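Local coordinates for protein acyl-CoA dehydrogenase (Slackia heliotrinireducens, PDB 4RM7) that belongs to the acyl-CoA dehydrogenase family, combining a helical N-terminal domain, a middle beta domain and a helical C-terminal domain, here in a four-chain assembly, at residues Q73-E78 against L301-A306; F248-A253 against L321-V326; A329-A334 against D358-Q363. All coordinates share one frame; numbering follows the deposited sequence.

Interaction 1: residues Q73-E78 against L301-A306; sequences QVLVIE and LVYGAA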
ATOM      1  N   GLN A  73     -18.251 -18.109 -20.739  1.00 38.70           N
ATOM      2  CA  GLN A  73     -19.076 -17.087 -20.122  1.00 38.89           C
ATOM      3  C   GLN A  73     -18.244 -15.894 -19.648  1.00 41.96           C
ATOM      4  O   GLN A  73     -18.643 -14.741 -19.804  1.00 44.95           O
ATOM      5  CB  GLN A  73     -19.851 -17.685 -18.955  1.00 35.72           C
ATOM      6  CG  GLN A  73     -21.049 -18.512 -19.371  1.00 35.60           C
ATOM      7  CD  GLN A  73     -21.698 -19.199 -18.176  1.00 45.63           C
ATOM      8  OE1 GLN A  73     -21.010 -19.577 -17.213  1.00 47.43           O
ATOM      9  NE2 GLN A  73     -23.024 -19.356 -18.224  1.00 45.58           N
ATOM     10  N   VAL A  74     -17.083 -16.192 -19.077  1.00 44.68           N
ATOM     11  CA  VAL A  74     -16.155 -15.186 -18.610  1.00 48.30           C
ATOM     12  C   VAL A  74     -15.618 -14.316 -19.745  1.00 50.82           C
ATOM     13  O   VAL A  74     -15.537 -13.087 -19.625  1.00 47.47           O
ATOM     14  CB  VAL A  74     -15.001 -15.856 -17.863  1.00 45.05           C
ATOM     15  CG1 VAL A  74     -13.769 -14.963 -17.813  1.00 38.11           C
ATOM     16  CG2 VAL A  74     -15.460 -16.227 -16.482  1.00 40.45           C
ATOM     17  N   LEU A  75     -15.269 -14.944 -20.858  1.00 43.34           N
ATOM     18  CA  LEU A  75     -14.818 -14.179 -22.013  1.00 37.94           C
ATOM     19  C   LEU A  75     -15.941 -13.266 -22.513  1.00 44.42           C
ATOM     20  O   LEU A  75     -15.685 -12.119 -22.889  1.00 46.33           O
ATOM     21  CB  LEU A  75     -14.334 -15.105 -23.133  1.00 38.63           C
ATOM     22  CG  LEU A  75     -13.110 -15.973 -22.832  1.00 41.00           C
ATOM     23  CD1 LEU A  75     -12.835 -16.920 -24.005  1.00 43.03           C
ATOM     24  CD2 LEU A  75     -11.871 -15.118 -22.509  1.00 40.08           C
ATOM     25  N   VAL A  76     -17.183 -13.761 -22.488  1.00 42.60           N
ATOM     26  CA  VAL A  76     -18.318 -12.963 -22.958  1.00 39.79           C
ATOM     27  C   VAL A  76     -18.485 -11.756 -22.042  1.00 41.71           C
ATOM     28  O   VAL A  76     -18.487 -10.613 -22.507  1.00 43.31           O
ATOM     29  CB  VAL A  76     -19.629 -13.786 -23.028  1.00 41.21           C
ATOM     30  CG1 VAL A  76     -20.830 -12.889 -23.156  1.00 43.03           C
ATOM     31  CG2 VAL A  76     -19.606 -14.740 -24.203  1.00 41.07           C
ATOM     32  N   ILE A  77     -18.552 -11.997 -20.738  1.00 39.11           N
ATOM     33  CA  ILE A  77     -18.744 -10.909 -19.775  1.00 36.63           C
ATOM     34  C   ILE A  77     -17.586  -9.922 -19.722  1.00 40.41           C
ATOM     35  O   ILE A  77     -17.810  -8.713 -19.681  1.00 45.65           O
ATOM     36  CB  ILE A  77     -18.990 -11.465 -18.385  1.00 37.03           C
ATOM     37  CG1 ILE A  77     -20.296 -12.251 -18.394  1.00 37.70           C
ATOM     38  CG2 ILE A  77     -19.037 -10.330 -17.339  1.00 41.18           C
ATOM     39  CD1 ILE A  77     -20.361 -13.288 -17.332  1.00 49.20           C
ATOM     40  N   GLU A  78     -16.351 -10.417 -19.753  1.00 43.77           N
ATOM     41  CA  GLU A  78     -15.199  -9.512 -19.744  1.00 41.69           C
ATOM     42  C   GLU A  78     -15.203  -8.613 -20.992  1.00 42.84           C
ATOM     43  O   GLU A  78     -14.947  -7.419 -20.898  1.00 46.92           O
ATOM     44  CB  GLU A  78     -13.880 -10.290 -19.650  1.00 35.80           C
ATOM     45  CG  GLU A  78     -12.646  -9.471 -19.997  1.00 31.74           C
ATOM     46  CD  GLU A  78     -11.361 -10.306 -20.158  1.00 41.68           C
ATOM     47  OE1 GLU A  78     -11.446 -11.487 -20.548  1.00 46.95           O
ATOM     48  OE2 GLU A  78     -10.251  -9.773 -19.905  1.00 46.64           O
ATOM     49  N   LEU A 301      -6.259 -14.748 -12.409  1.00 39.06           N
ATOM     50  CA  LEU A 301      -7.050 -15.323 -11.335  1.00 35.79           C
ATOM     51  C   LEU A 301      -8.433 -15.681 -11.849  1.00 35.66           C
ATOM     52  O   LEU A 301      -8.938 -16.766 -11.573  1.00 39.97           O
ATOM     53  CB  LEU A 301      -7.162 -14.376 -10.147  1.00 32.55           C
ATOM     54  CG  LEU A 301      -5.876 -14.147  -9.349  1.00 34.80           C
ATOM     55  CD1 LEU A 301      -6.095 -13.062  -8.291  1.00 39.90           C
ATOM     56  CD2 LEU A 301      -5.394 -15.421  -8.681  1.00 32.35           C
ATOM     57  N   VAL A 302      -9.028 -14.790 -12.633  1.00 27.87           N
ATOM     58  CA  VAL A 302     -10.370 -15.032 -13.150  1.00 34.01           C
ATOM     59  C   VAL A 302     -10.368 -16.212 -14.134  1.00 48.31           C
ATOM     60  O   VAL A 302     -11.103 -17.188 -13.947  1.00 47.92           O
ATOM     61  CB  VAL A 302     -10.933 -13.772 -13.799  1.00 31.94           C
ATOM     62  CG1 VAL A 302     -12.290 -14.050 -14.415  1.00 34.10           C
ATOM     63  CG2 VAL A 302     -11.066 -12.691 -12.751  1.00 31.42           C
ATOM     64  N   TYR A 303      -9.495 -16.158 -15.135  1.00 51.60           N
ATOM     65  CA  TYR A 303      -9.384 -17.252 -16.101  1.00 44.98           C
ATOM     66  C   TYR A 303      -9.024 -18.577 -15.455  1.00 44.39           C
ATOM     67  O   TYR A 303      -9.483 -19.640 -15.899  1.00 42.57           O
ATOM     68  CB  TYR A 303      -8.339 -16.950 -17.171  1.00 42.59           C
ATOM     69  CG  TYR A 303      -8.732 -15.877 -18.160  1.00 42.28           C
ATOM     70  CD1 TYR A 303      -7.946 -15.636 -19.293  1.00 36.95           C
ATOM     71  CD2 TYR A 303      -9.877 -15.100 -17.976  1.00 33.51           C
ATOM     72  CE1 TYR A 303      -8.287 -14.655 -20.216  1.00 36.28           C
ATOM     73  CE2 TYR A 303     -10.214 -14.092 -18.898  1.00 37.89           C
ATOM     74  CZ  TYR A 303      -9.401 -13.881 -20.007  1.00 35.21           C
ATOM     75  OH  TYR A 303      -9.719 -12.935 -20.932  1.00 41.50           O
ATOM     76  N   GLY A 304      -8.181 -18.533 -14.430  1.00 43.19           N
ATOM     77  CA  GLY A 304      -7.749 -19.771 -13.784  1.00 39.61           C
ATOM     78  C   GLY A 304      -8.926 -20.414 -13.053  1.00 47.25           C
ATOM     79  O   GLY A 304      -9.189 -21.606 -13.208  1.00 44.90           O
ATOM     80  N   ALA A 305      -9.656 -19.616 -12.271  1.00 43.24           N
ATOM     81  CA  ALA A 305     -10.799 -20.138 -11.527  1.00 42.41           C
ATOM     82  C   ALA A 305     -11.823 -20.698 -12.500  1.00 46.66           C
ATOM     83  O   ALA A 305     -12.392 -21.758 -12.264  1.00 54.21           O
ATOM     84  CB  ALA A 305     -11.435 -19.054 -10.635  1.00 32.40           C
ATOM     85  N   ALA A 306     -12.035 -19.997 -13.610  1.00 40.97           N
ATOM     86  CA  ALA A 306     -13.017 -20.439 -14.587  1.00 37.83           C
ATOM     87  C   ALA A 306     -12.598 -21.738 -15.272  1.00 42.26           C
ATOM     88  O   ALA A 306     -13.420 -22.634 -15.480  1.00 47.94           O
ATOM     89  CB  ALA A 306     -13.260 -19.364 -15.615  1.00 36.16           C
TER
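V74 supplies the apolar half of this contact, splitting its two methyls between three residues of 301-306. Its CG1, set anti to the backbone N (chi1 158°), touches V302 CG1 at 3.8 Å and also meets CE2 of Y303, again at 3.8 Å. The other branch, CG2, rests on A306 CB, 3.9 Å away. L75 adds one more methyl, with CD2 3.7 Å from Y303 CZ; that side chain lies roughly at a right angle to the tyrosine, near its phenol end. Y303 reaches these partners because its CG stands anti to the carbonyl carbon (chi1 -71°), and the long ring then bridges the gap between helices whose local axes stay 10.7 Å apart and run in roughly opposite directions. F71 meets the same ring edge-to-face.

The polar part is confined to E78 and Y303. An extended glutamate chain brings the carboxylate to the edge of the phenol, its OE1 near the ring plane while the carboxylate and ring planes are 76° apart. The modelled approach of OE1 to the tyrosine OH is too short to be trusted, so the details of this pairing remain doubtful. The other oxygen is more securely placed: OE2 forms a salt bridge with R299, one turn before Y303 on the same helix.

Chemically, then, the contact is a buried hydrocarbon surface with a single polar corner. The arginine gives the carboxylate a partner of opposite charge, which would tend to keep E78 ionised despite its burial; where the phenol hydroxyl sits relative to that group is uncertain. The apolar contacts of V74 and L75 with V302, Y303 and A306 join one helix from the N-terminal domain to one from the C-terminal domain.

Interaction 2: residues F248-A253 against L321-V326; sequences FTCAAA and LMKYYV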
ATOM      1  N   PHE A 248     -18.353 -14.323 -12.287  1.00 43.32           N
ATOM      2  CA  PHE A 248     -19.008 -13.346 -13.140  1.00 38.62           C
ATOM      3  C   PHE A 248     -18.673 -11.921 -12.749  1.00 39.66           C
ATOM      4  O   PHE A 248     -18.336 -11.103 -13.600  1.00 42.19           O
ATOM      5  CB  PHE A 248     -20.520 -13.538 -13.097  1.00 37.37           C
ATOM      6  CG  PHE A 248     -20.977 -14.792 -13.755  1.00 37.91           C
ATOM      7  CD1 PHE A 248     -20.105 -15.520 -14.557  1.00 32.51           C
ATOM      8  CD2 PHE A 248     -22.277 -15.256 -13.572  1.00 41.30           C
ATOM      9  CE1 PHE A 248     -20.526 -16.680 -15.166  1.00 37.90           C
ATOM     10  CE2 PHE A 248     -22.710 -16.423 -14.181  1.00 43.28           C
ATOM     11  CZ  PHE A 248     -21.837 -17.144 -14.973  1.00 38.75           C
ATOM     12  N   THR A 249     -18.766 -11.632 -11.460  1.00 37.01           N
ATOM     13  CA  THR A 249     -18.527 -10.284 -10.974  1.00 35.75           C
ATOM     14  C   THR A 249     -17.078  -9.869 -11.188  1.00 38.93           C
ATOM     15  O   THR A 249     -16.781  -8.730 -11.564  1.00 41.24           O
ATOM     16  CB  THR A 249     -18.898 -10.174  -9.499  1.00 38.17           C
ATOM     17  OG1 THR A 249     -20.317 -10.200  -9.396  1.00 49.11           O
ATOM     18  CG2 THR A 249     -18.408  -8.881  -8.915  1.00 41.64           C
ATOM     19  N   CYS A 250     -16.168 -10.810 -10.994  1.00 33.38           N
ATOM     20  CA  CYS A 250     -14.763 -10.506 -11.193  1.00 32.53           C
ATOM     21  C   CYS A 250     -14.435 -10.322 -12.680  1.00 35.46           C
ATOM     22  O   CYS A 250     -13.665  -9.429 -13.039  1.00 43.68           O
ATOM     23  CB  CYS A 250     -13.890 -11.584 -10.542  1.00 27.13           C
ATOM     24  SG  CYS A 250     -14.009 -11.491  -8.711  1.00 45.80           S
ATOM     25  N   ALA A 251     -15.048 -11.126 -13.544  1.00 35.24           N
ATOM     26  CA  ALA A 251     -14.899 -10.931 -14.979  1.00 33.41           C
ATOM     27  C   ALA A 251     -15.411  -9.540 -15.409  1.00 42.16           C
ATOM     28  O   ALA A 251     -14.810  -8.882 -16.264  1.00 40.42           O
ATOM     29  CB  ALA A 251     -15.626 -12.037 -15.738  1.00 29.73           C
ATOM     30  N   ALA A 252     -16.511  -9.087 -14.808  1.00 44.85           N
ATOM     31  CA  ALA A 252     -17.017  -7.752 -15.092  1.00 40.28           C
ATOM     32  C   ALA A 252     -16.039  -6.696 -14.605  1.00 40.71           C
ATOM     33  O   ALA A 252     -15.806  -5.700 -15.291  1.00 45.16           O
ATOM     34  CB  ALA A 252     -18.414  -7.531 -14.451  1.00 28.10           C
ATOM     35  N   ALA A 253     -15.467  -6.907 -13.423  1.00 41.98           N
ATOM     36  CA  ALA A 253     -14.534  -5.934 -12.864  1.00 39.80           C
ATOM     37  C   ALA A 253     -13.295  -5.803 -13.762  1.00 42.70           C
ATOM     38  O   ALA A 253     -12.803  -4.700 -14.035  1.00 45.00           O
ATOM     39  CB  ALA A 253     -14.149  -6.335 -11.477  1.00 33.73           C
ATOM     40  N   LEU A 321      -9.756 -16.465  -3.425  1.00 37.49           N
ATOM     41  CA  LEU A 321      -8.564 -15.631  -3.606  1.00 36.28           C
ATOM     42  C   LEU A 321      -8.802 -14.620  -4.727  1.00 35.62           C
ATOM     43  O   LEU A 321      -8.493 -13.452  -4.590  1.00 38.43           O
ATOM     44  CB  LEU A 321      -7.324 -16.488  -3.903  1.00 28.68           C
ATOM     45  CG  LEU A 321      -6.845 -17.400  -2.767  1.00 32.51           C
ATOM     46  CD1 LEU A 321      -5.613 -18.183  -3.195  1.00 28.61           C
ATOM     47  CD2 LEU A 321      -6.564 -16.600  -1.496  1.00 30.42           C
HETATM   48  N   MSE A 322      -9.373 -15.093  -5.827  1.00 35.64           N
HETATM   49  CA  MSE A 322      -9.848 -14.253  -6.911  1.00 39.27           C
HETATM   50  C   MSE A 322     -10.760 -13.121  -6.416  1.00 40.19           C
HETATM   51  O   MSE A 322     -10.524 -11.964  -6.707  1.00 38.49           O
HETATM   52  CB  MSE A 322     -10.594 -15.120  -7.935  1.00 35.20           C
HETATM   53  CG  MSE A 322     -11.215 -14.349  -9.065  1.00 35.45           C
HETATM   54 SE   MSE A 322     -12.687 -15.339  -9.838  0.66 38.49          SE
HETATM   55  CE  MSE A 322     -13.968 -15.038  -8.383  1.00 33.73           C
ATOM     56  N   LYS A 323     -11.794 -13.448  -5.656  1.00 45.39           N
ATOM     57  CA  LYS A 323     -12.731 -12.415  -5.214  1.00 43.06           C
ATOM     58  C   LYS A 323     -12.075 -11.437  -4.248  1.00 41.48           C
ATOM     59  O   LYS A 323     -12.474 -10.284  -4.158  1.00 45.56           O
ATOM     60  CB  LYS A 323     -13.970 -13.047  -4.563  1.00 38.03           C
ATOM     61  CG  LYS A 323     -15.081 -12.054  -4.253  1.00 40.14           C
ATOM     62  CD  LYS A 323     -15.406 -11.219  -5.490  1.00 42.63           C
ATOM     63  CE  LYS A 323     -16.696 -10.421  -5.328  1.00 41.29           C
ATOM     64  NZ  LYS A 323     -16.662  -9.503  -4.163  1.00 39.23           N
ATOM     65  N   TYR A 324     -11.072 -11.899  -3.514  1.00 39.70           N
ATOM     66  CA  TYR A 324     -10.392 -11.036  -2.553  1.00 40.03           C
ATOM     67  C   TYR A 324      -9.578  -9.982  -3.283  1.00 45.08           C
ATOM     68  O   TYR A 324      -9.492  -8.834  -2.861  1.00 49.88           O
ATOM     69  CB  TYR A 324      -9.479 -11.864  -1.627  1.00 39.43           C
ATOM     70  CG  TYR A 324      -8.751 -11.057  -0.567  1.00 33.91           C
ATOM     71  CD1 TYR A 324      -9.386 -10.679   0.603  1.00 41.87           C
ATOM     72  CD2 TYR A 324      -7.421 -10.689  -0.732  1.00 37.02           C
ATOM     73  CE1 TYR A 324      -8.724  -9.947   1.581  1.00 50.94           C
ATOM     74  CE2 TYR A 324      -6.735  -9.952   0.250  1.00 32.69           C
ATOM     75  CZ  TYR A 324      -7.395  -9.587   1.397  1.00 43.59           C
ATOM     76  OH  TYR A 324      -6.736  -8.847   2.362  1.00 47.85           O
ATOM     77  N   TYR A 325      -8.988 -10.378  -4.399  1.00 38.08           N
ATOM     78  CA  TYR A 325      -8.005  -9.542  -5.028  1.00 41.58           C
ATOM     79  C   TYR A 325      -8.596  -8.591  -6.073  1.00 38.21           C
ATOM     80  O   TYR A 325      -8.225  -7.424  -6.132  1.00 44.89           O
ATOM     81  CB  TYR A 325      -6.917 -10.419  -5.678  1.00 35.28           C
ATOM     82  CG  TYR A 325      -5.896  -9.605  -6.453  1.00 32.49           C
ATOM     83  CD1 TYR A 325      -4.828  -8.971  -5.802  1.00 34.29           C
ATOM     84  CD2 TYR A 325      -6.010  -9.449  -7.823  1.00 26.01           C
ATOM     85  CE1 TYR A 325      -3.891  -8.210  -6.511  1.00 34.41           C
ATOM     86  CE2 TYR A 325      -5.065  -8.698  -8.550  1.00 33.71           C
ATOM     87  CZ  TYR A 325      -4.015  -8.079  -7.887  1.00 39.17           C
ATOM     88  OH  TYR A 325      -3.090  -7.352  -8.608  1.00 43.41           O
ATOM     89  N   VAL A 326      -9.514  -9.091  -6.885  1.00 35.74           N
ATOM     90  CA  VAL A 326      -9.812  -8.443  -8.155  1.00 42.38           C
ATOM     91  C   VAL A 326     -10.617  -7.144  -8.065  1.00 40.69           C
ATOM     92  O   VAL A 326     -10.222  -6.168  -8.687  1.00 43.68           O
ATOM     93  CB  VAL A 326     -10.530  -9.427  -9.129  1.00 40.58           C
ATOM     94  CG1 VAL A 326     -11.015  -8.695 -10.405  1.00 28.99           C
ATOM     95  CG2 VAL A 326      -9.555 -10.538  -9.513  1.00 38.18           C
TER
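C250 carries this contact, its side chain directed from 248-253 and reaching M322, K323 and V326. The packing is carried by carbon, sulfur and selenium. C250 SG lies 3.6 Å from CE of M322, a selenomethionine in the model, whose bend at chi3 (74°) turns that methyl beside the cysteine; the selenium itself is 4.0 Å from C250 CB. V326 CB comes within 4.1 Å of C250 SG, and its CG1 branch, anti to the backbone N, carries on to A253 CB, also 4.1 Å distant.

K323 takes part through its hydrocarbon chain: CD passes 3.5 Å from C250 SG, and CE reaches T249 CG2 at 4.3 Å. The charged end goes on past the contact, where NZ donates to the carbonyl oxygens of Y362, A365 and G367. T249 likewise directs its hydroxyl to D366 and G245 O, leaving its methyl for the lysine.

The two local axes, 9.9 Å apart, run in similar directions at 32°, within the C-terminal helical domain. Helix 282-311 closes one flank by placing V302 on C250, while F248 turns away from 321-326 and packs on helices 70-84 and 90-103. Beyond helix 316-341, Y324 OH is hydrogen-bonded to E290 of the second subunit.

Interaction 3: residues A329-A334 against D358-Q363; sequences AATEVA and DCRGYQ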
ATOM      1  N   ALA A 329      -8.356  -4.447  -6.793  1.00 34.98           N
ATOM      2  CA  ALA A 329      -7.377  -4.157  -7.836  1.00 33.60           C
ATOM      3  C   ALA A 329      -8.025  -3.380  -8.967  1.00 34.47           C
ATOM      4  O   ALA A 329      -7.443  -2.424  -9.486  1.00 35.17           O
ATOM      5  CB  ALA A 329      -6.763  -5.417  -8.359  1.00 25.27           C
ATOM      6  N   ALA A 330      -9.236  -3.782  -9.341  1.00 30.67           N
ATOM      7  CA  ALA A 330      -9.927  -3.098 -10.422  1.00 31.36           C
ATOM      8  C   ALA A 330     -10.169  -1.621 -10.068  1.00 36.65           C
ATOM      9  O   ALA A 330     -10.002  -0.734 -10.917  1.00 39.01           O
ATOM     10  CB  ALA A 330     -11.222  -3.788 -10.743  1.00 26.46           C
ATOM     11  N   THR A 331     -10.542  -1.365  -8.814  1.00 37.44           N
ATOM     12  CA  THR A 331     -10.828  -0.007  -8.368  1.00 33.40           C
ATOM     13  C   THR A 331      -9.566   0.847  -8.432  1.00 33.71           C
ATOM     14  O   THR A 331      -9.620   2.006  -8.811  1.00 41.62           O
ATOM     15  CB  THR A 331     -11.414   0.020  -6.938  1.00 32.20           C
ATOM     16  OG1 THR A 331     -12.577  -0.807  -6.895  1.00 40.73           O
ATOM     17  CG2 THR A 331     -11.827   1.426  -6.550  1.00 30.58           C
ATOM     18  N   GLU A 332      -8.432   0.258  -8.085  1.00 32.71           N
ATOM     19  CA  GLU A 332      -7.157   0.977  -8.084  1.00 32.25           C
ATOM     20  C   GLU A 332      -6.721   1.337  -9.512  1.00 37.66           C
ATOM     21  O   GLU A 332      -6.241   2.460  -9.766  1.00 36.96           O
ATOM     22  CB  GLU A 332      -6.082   0.149  -7.368  1.00 31.63           C
ATOM     23  CG  GLU A 332      -6.420  -0.109  -5.906  1.00 44.22           C
ATOM     24  CD  GLU A 332      -5.412  -0.990  -5.173  1.00 57.06           C
ATOM     25  OE1 GLU A 332      -4.459  -1.498  -5.814  1.00 64.85           O
ATOM     26  OE2 GLU A 332      -5.583  -1.159  -3.945  1.00 57.71           O
ATOM     27  N   VAL A 333      -6.902   0.395 -10.443  1.00 33.57           N
ATOM     28  CA  VAL A 333      -6.632   0.680 -11.843  1.00 33.25           C
ATOM     29  C   VAL A 333      -7.506   1.834 -12.361  1.00 40.45           C
ATOM     30  O   VAL A 333      -7.013   2.793 -12.983  1.00 40.14           O
ATOM     31  CB  VAL A 333      -6.842  -0.564 -12.716  1.00 33.02           C
ATOM     32  CG1 VAL A 333      -6.711  -0.212 -14.210  1.00 31.00           C
ATOM     33  CG2 VAL A 333      -5.822  -1.594 -12.353  1.00 32.16           C
ATOM     34  N   ALA A 334      -8.802   1.747 -12.110  1.00 38.37           N
ATOM     35  CA  ALA A 334      -9.695   2.795 -12.571  1.00 37.30           C
ATOM     36  C   ALA A 334      -9.313   4.155 -11.953  1.00 43.22           C
ATOM     37  O   ALA A 334      -9.292   5.176 -12.640  1.00 42.25           O
ATOM     38  CB  ALA A 334     -11.120   2.431 -12.244  1.00 28.51           C
ATOM     39  N   ASP A 358     -18.301   1.909 -10.388  1.00 41.37           N
ATOM     40  CA  ASP A 358     -18.711   0.518 -10.591  1.00 39.45           C
ATOM     41  C   ASP A 358     -17.788  -0.422  -9.835  1.00 36.46           C
ATOM     42  O   ASP A 358     -18.233  -1.290  -9.061  1.00 33.67           O
ATOM     43  CB  ASP A 358     -18.701   0.126 -12.076  1.00 43.43           C
ATOM     44  CG  ASP A 358     -19.766   0.837 -12.888  1.00 53.66           C
ATOM     45  OD1 ASP A 358     -20.762   1.329 -12.311  1.00 58.18           O
ATOM     46  OD2 ASP A 358     -19.609   0.896 -14.124  1.00 67.17           O
ATOM     47  N   CYS A 359     -16.490  -0.269 -10.061  1.00 35.92           N
ATOM     48  CA  CYS A 359     -15.549  -1.230  -9.487  1.00 33.13           C
ATOM     49  C   CYS A 359     -15.562  -1.197  -7.958  1.00 38.96           C
ATOM     50  O   CYS A 359     -15.461  -2.233  -7.316  1.00 45.35           O
ATOM     51  CB  CYS A 359     -14.163  -0.984 -10.033  1.00 31.67           C
ATOM     52  SG  CYS A 359     -14.030  -1.449 -11.796  1.00 44.21           S
ATOM     53  N   ARG A 360     -15.746  -0.015  -7.377  1.00 42.68           N
ATOM     54  CA  ARG A 360     -15.856   0.098  -5.927  1.00 42.75           C
ATOM     55  C   ARG A 360     -17.010  -0.740  -5.420  1.00 42.14           C
ATOM     56  O   ARG A 360     -16.923  -1.314  -4.348  1.00 44.67           O
ATOM     57  CB  ARG A 360     -16.054   1.552  -5.496  1.00 39.81           C
ATOM     58  CG  ARG A 360     -16.094   1.744  -3.982  1.00 37.65           C
ATOM     59  CD  ARG A 360     -14.714   1.521  -3.383  1.00 36.37           C
ATOM     60  NE  ARG A 360     -14.686   1.456  -1.910  1.00 44.92           N
ATOM     61  CZ  ARG A 360     -15.204   0.465  -1.185  1.00 46.39           C
ATOM     62  NH1 ARG A 360     -15.835  -0.545  -1.782  1.00 50.99           N
ATOM     63  NH2 ARG A 360     -15.117   0.497   0.141  1.00 39.79           N
ATOM     64  N   GLY A 361     -18.082  -0.805  -6.203  1.00 39.87           N
ATOM     65  CA  GLY A 361     -19.262  -1.587  -5.860  1.00 38.69           C
ATOM     66  C   GLY A 361     -19.023  -3.094  -5.884  1.00 44.52           C
ATOM     67  O   GLY A 361     -19.579  -3.849  -5.096  1.00 43.51           O
ATOM     68  N   TYR A 362     -18.168  -3.539  -6.784  1.00 43.48           N
ATOM     69  CA  TYR A 362     -17.785  -4.933  -6.812  1.00 42.45           C
ATOM     70  C   TYR A 362     -17.135  -5.416  -5.499  1.00 43.26           C
ATOM     71  O   TYR A 362     -17.134  -6.599  -5.201  1.00 49.68           O
ATOM     72  CB  TYR A 362     -16.858  -5.162  -8.000  1.00 40.22           C
ATOM     73  CG  TYR A 362     -17.558  -5.014  -9.335  1.00 46.71           C
ATOM     74  CD1 TYR A 362     -18.899  -5.365  -9.484  1.00 46.46           C
ATOM     75  CD2 TYR A 362     -16.889  -4.513 -10.440  1.00 45.66           C
ATOM     76  CE1 TYR A 362     -19.540  -5.237 -10.703  1.00 49.28           C
ATOM     77  CE2 TYR A 362     -17.520  -4.386 -11.664  1.00 43.77           C
ATOM     78  CZ  TYR A 362     -18.840  -4.752 -11.792  1.00 49.87           C
ATOM     79  OH  TYR A 362     -19.460  -4.622 -13.010  1.00 48.26           O
ATOM     80  N   GLN A 363     -16.611  -4.503  -4.697  1.00 40.98           N
ATOM     81  CA  GLN A 363     -16.040  -4.894  -3.414  1.00 33.29           C
ATOM     82  C   GLN A 363     -17.105  -5.302  -2.399  1.00 43.17           C
ATOM     83  O   GLN A 363     -16.759  -5.877  -1.374  1.00 48.76           O
ATOM     84  CB  GLN A 363     -15.189  -3.774  -2.848  1.00 31.11           C
ATOM     85  CG  GLN A 363     -13.908  -3.535  -3.633  1.00 35.15           C
ATOM     86  CD  GLN A 363     -13.007  -2.508  -2.958  1.00 49.82           C
ATOM     87  OE1 GLN A 363     -12.687  -1.473  -3.535  1.00 53.46           O
ATOM     88  NE2 GLN A 363     -12.596  -2.795  -1.728  1.00 64.38           N
TER
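A330 opens the contact by setting its CB against C359 SG, 3.8 Å away. The sulfur is anti to the carbonyl carbon of its own residue (chi1 -70°), a rotation that lets it slide beside the alanine methyl, with C359 CB following close behind. The small side chains on both sides are consistent with local helix axes that come within 8.2 Å while running almost antiparallel, at 162°.

One residue on, T331 is the centre of the interface, its CA only 5.0 Å from C359 CA. OG1 lies beside the C359 end of the facing segment, 3.5 Å from C359 CB and close to the peptide joining C359 to R360. It lies 3.3 Å from R360 N, but the angle is poor and the pair does not count as a hydrogen bond. The hydroxyl is instead bonded within its own helix to P327 O, one turn earlier. Q363 reaches back with an extended chain that leaves OE1 3.4 Å from T331 OG1, while its NE2 is hydrogen-bonded to D369. The methyl branch of T331 faces the hydrocarbon part of R360, CG2 to CD at 4.3 Å. Above one face of that guanidinium, offset toward the rim, stands Q363 NE2, 3.9 Å from the plane. R360 NH2 then leaves the subunit, bonding to Q339 OE1 and S335 O of the third subunit.

A334, a turn further, also directs its CB toward this partner helix, where it packs on I355 and W356, ahead of 358-363. The pair is thus a near-antiparallel packing of helix 316-341 on helix 351-362 in the C-terminal domain. Helix 282-311 lies against A329, A330 and V333 through M298, and helix 234-270 touches A330 through A257.

In the fold
The three contacts form a chain of helix packings through the subunit. Interactions 1 and 2 have centres about 9 Å apart and touch through L301 on Y325 and I77 on F248; their segments alternate along the sequence. Interactions 2 and 3, about 10 Å apart by their centres, share helix 316-341 and follow in series, meeting where Y362 packs on T249, A252 and A253. Interactions 1 and 3 are about 17 Å apart between centres, without touching. Interaction 1 ties helix 70-84 of the N-terminal domain to the C-terminal helical domain, and the others lie inside it. The first two reach the second subunit, the last the third, so this helical core also faces the tetramer interfaces.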